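Local atomic coordinates of MazG-related protein (Thermotoga maritima, PDB entry 2YXH), a protein that binds magnesium ions and is probably a nucleoside triphosphate pyrophosphohydrolase of the MazG family, though its cellular role is not established. Residues V84-I87 with S88-P92. The protein carries 1 engineered substitution. Residues are numbered along the deposited sequence; the frame is centred on the assembly and turned at random.
Sequences VEKI and SHRKP
V84 accepts the backbone N of S88, one turn further along the helix, on its carbonyl oxygen at 3.0 Å. S88 OG, beside its own backbone N and anti to the carbonyl carbon (chi1 -42°), is modelled only 2.4 Å from V84 O, too short for an ordinary hydrogen bond, so its exact placing is doubtful. E85 takes part through its carbonyl oxygen, which accepts H89 N at 3.0 Å and has H89 CB close by. K86 O receives R90 N at 2.8 Å, while the K86 side chain runs alongside that of R90, CG lying over one guanidinium face near the rim, 3.8 Å from R90 NE. The two charged ends stay apart: K86 NZ reaches across the dimer to salt bridges with E52 and the magnesium ligand D56 of the second subunit, and the R90 side chain packs on W109 and K113 of helix 102-113. Cutting R90 back to an alanine here is likely to strip this cover from K86 CG and CD and cost W109 a packing partner. I87 O takes K91 N at 2.8 Å, and K91 then leaves helical geometry. This is the C-terminal end of helix 76-90 in a MazG-type all-helical fold, closed by i to i+4 bonds.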
ATOM      1  N   VAL A  84       9.290  -9.764   2.625  1.00 31.47           N
ATOM      2  CA  VAL A  84       9.804 -10.605   1.637  1.00 34.12           C
ATOM      3  C   VAL A  84      10.441 -11.936   2.188  1.00 34.50           C
ATOM      4  O   VAL A  84      10.323 -12.998   1.570  1.00 34.21           O
ATOM      5  CB  VAL A  84      10.838  -9.853   0.832  1.00 33.49           C
ATOM      6  CG1 VAL A  84      11.672 -10.794   0.130  1.00 35.01           C
ATOM      7  CG2 VAL A  84      10.071  -8.994  -0.211  1.00 36.51           C
ATOM      8  N   GLU A  85      11.138 -11.832   3.310  1.00 34.44           N
ATOM      9  CA  GLU A  85      11.637 -13.026   3.939  1.00 36.11           C
ATOM     10  C   GLU A  85      10.486 -13.906   4.308  1.00 35.22           C
ATOM     11  O   GLU A  85      10.574 -15.107   4.148  1.00 35.92           O
ATOM     12  CB  GLU A  85      12.265 -12.702   5.276  1.00 37.00           C
ATOM     13  CG  GLU A  85      13.695 -12.460   5.166  1.00 41.20           C
ATOM     14  CD  GLU A  85      14.226 -11.680   6.356  1.00 41.77           C
ATOM     15  OE1 GLU A  85      13.815 -11.930   7.516  1.00 50.60           O
ATOM     16  OE2 GLU A  85      15.052 -10.824   6.109  1.00 46.78           O
ATOM     17  N   LYS A  86       9.433 -13.303   4.862  1.00 32.92           N
ATOM     18  CA  LYS A  86       8.344 -14.104   5.411  1.00 34.59           C
ATOM     19  C   LYS A  86       7.674 -14.862   4.251  1.00 35.38           C
ATOM     20  O   LYS A  86       7.698 -16.070   4.191  1.00 36.21           O
ATOM     21  CB  LYS A  86       7.371 -13.202   6.146  1.00 33.34           C
ATOM     22  CG  LYS A  86       6.189 -13.856   6.760  1.00 34.70           C
ATOM     23  CD  LYS A  86       5.133 -12.819   6.999  1.00 37.79           C
ATOM     24  CE  LYS A  86       5.128 -12.310   8.385  1.00 41.90           C
ATOM     25  NZ  LYS A  86       3.907 -11.405   8.590  1.00 34.27           N
ATOM     26  N   ILE A  87       7.146 -14.132   3.294  1.00 35.19           N
ATOM     27  CA  ILE A  87       6.555 -14.712   2.100  1.00 34.97           C
ATOM     28  C   ILE A  87       7.378 -15.807   1.483  1.00 35.64           C
ATOM     29  O   ILE A  87       6.835 -16.853   1.166  1.00 35.20           O
ATOM     30  CB  ILE A  87       6.296 -13.562   1.002  1.00 35.53           C
ATOM     31  CG1 ILE A  87       5.277 -12.566   1.534  1.00 33.00           C
ATOM     32  CG2 ILE A  87       5.684 -14.120  -0.286  1.00 34.25           C
ATOM     33  CD1 ILE A  87       4.059 -13.313   2.406  1.00 40.20           C
ATOM     34  N   SER A  88       8.683 -15.545   1.265  1.00 35.33           N
ATOM     35  CA  SER A  88       9.561 -16.470   0.539  1.00 36.51           C
ATOM     36  C   SER A  88       9.705 -17.716   1.327  1.00 37.64           C
ATOM     37  O   SER A  88       9.763 -18.836   0.813  1.00 36.98           O
ATOM     38  CB  SER A  88      10.977 -15.884   0.264  1.00 37.06           C
ATOM     39  OG  SER A  88      10.861 -14.530  -0.148  1.00 36.72           O
ATOM     40  N   HIS A  89       9.753 -17.521   2.624  1.00 38.43           N
ATOM     41  CA  HIS A  89       9.799 -18.640   3.445  1.00 38.37           C
ATOM     42  C   HIS A  89       8.483 -19.431   3.421  1.00 39.03           C
ATOM     43  O   HIS A  89       8.547 -20.649   3.170  1.00 40.15           O
ATOM     44  CB  HIS A  89      10.213 -18.264   4.826  1.00 37.96           C
ATOM     45  CG  HIS A  89      10.288 -19.445   5.719  1.00 42.00           C
ATOM     46  ND1 HIS A  89      11.255 -20.434   5.564  1.00 42.43           N
ATOM     47  CD2 HIS A  89       9.486 -19.834   6.729  1.00 34.97           C
ATOM     48  CE1 HIS A  89      11.034 -21.372   6.466  1.00 41.75           C
ATOM     49  NE2 HIS A  89       9.981 -21.023   7.190  1.00 32.62           N
ATOM     50  N   ARG A  90       7.331 -18.797   3.725  1.00 37.30           N
ATOM     51  CA  ARG A  90       6.027 -19.443   3.632  1.00 36.67           C
ATOM     52  C   ARG A  90       5.552 -20.063   2.310  1.00 36.92           C
ATOM     53  O   ARG A  90       4.830 -21.095   2.288  1.00 37.60           O
ATOM     54  CB  ARG A  90       4.902 -18.571   4.198  1.00 37.42           C
ATOM     55  CG  ARG A  90       5.158 -18.172   5.631  1.00 38.72           C
ATOM     56  CD  ARG A  90       4.119 -17.247   6.201  1.00 45.11           C
ATOM     57  NE  ARG A  90       4.332 -17.037   7.648  1.00 48.17           N
ATOM     58  CZ  ARG A  90       3.506 -16.377   8.474  1.00 48.94           C
ATOM     59  NH1 ARG A  90       2.380 -15.838   8.041  1.00 45.46           N
ATOM     60  NH2 ARG A  90       3.817 -16.276   9.762  1.00 47.74           N
ATOM     61  N   LYS A  91       5.936 -19.467   1.202  1.00 36.87           N
ATOM     62  CA  LYS A  91       5.352 -19.864  -0.059  1.00 36.78           C
ATOM     63  C   LYS A  91       6.507 -20.185  -0.902  1.00 35.84           C
ATOM     64  O   LYS A  91       6.776 -19.486  -1.829  1.00 35.50           O
ATOM     65  CB  LYS A  91       4.530 -18.710  -0.653  1.00 36.14           C
ATOM     66  CG  LYS A  91       3.306 -18.298   0.218  1.00 38.50           C
ATOM     67  CD  LYS A  91       2.577 -17.096  -0.421  1.00 41.53           C
ATOM     68  CE  LYS A  91       1.096 -17.375  -0.783  1.00 48.28           C
ATOM     69  NZ  LYS A  91       0.630 -16.574  -2.013  1.00 46.72           N
ATOM     70  N   PRO A  92       7.267 -21.253  -0.559  1.00 36.51           N
ATOM     71  CA  PRO A  92       8.527 -21.464  -1.365  1.00 35.98           C
ATOM     72  C   PRO A  92       8.302 -21.806  -2.800  1.00 36.88           C
ATOM     73  O   PRO A  92       9.220 -21.679  -3.645  1.00 34.36           O
ATOM     74  CB  PRO A  92       9.176 -22.721  -0.707  1.00 37.68           C
ATOM     75  CG  PRO A  92       8.038 -23.347   0.062  1.00 32.73           C
ATOM     76  CD  PRO A  92       7.115 -22.233   0.529  1.00 35.20           C
TER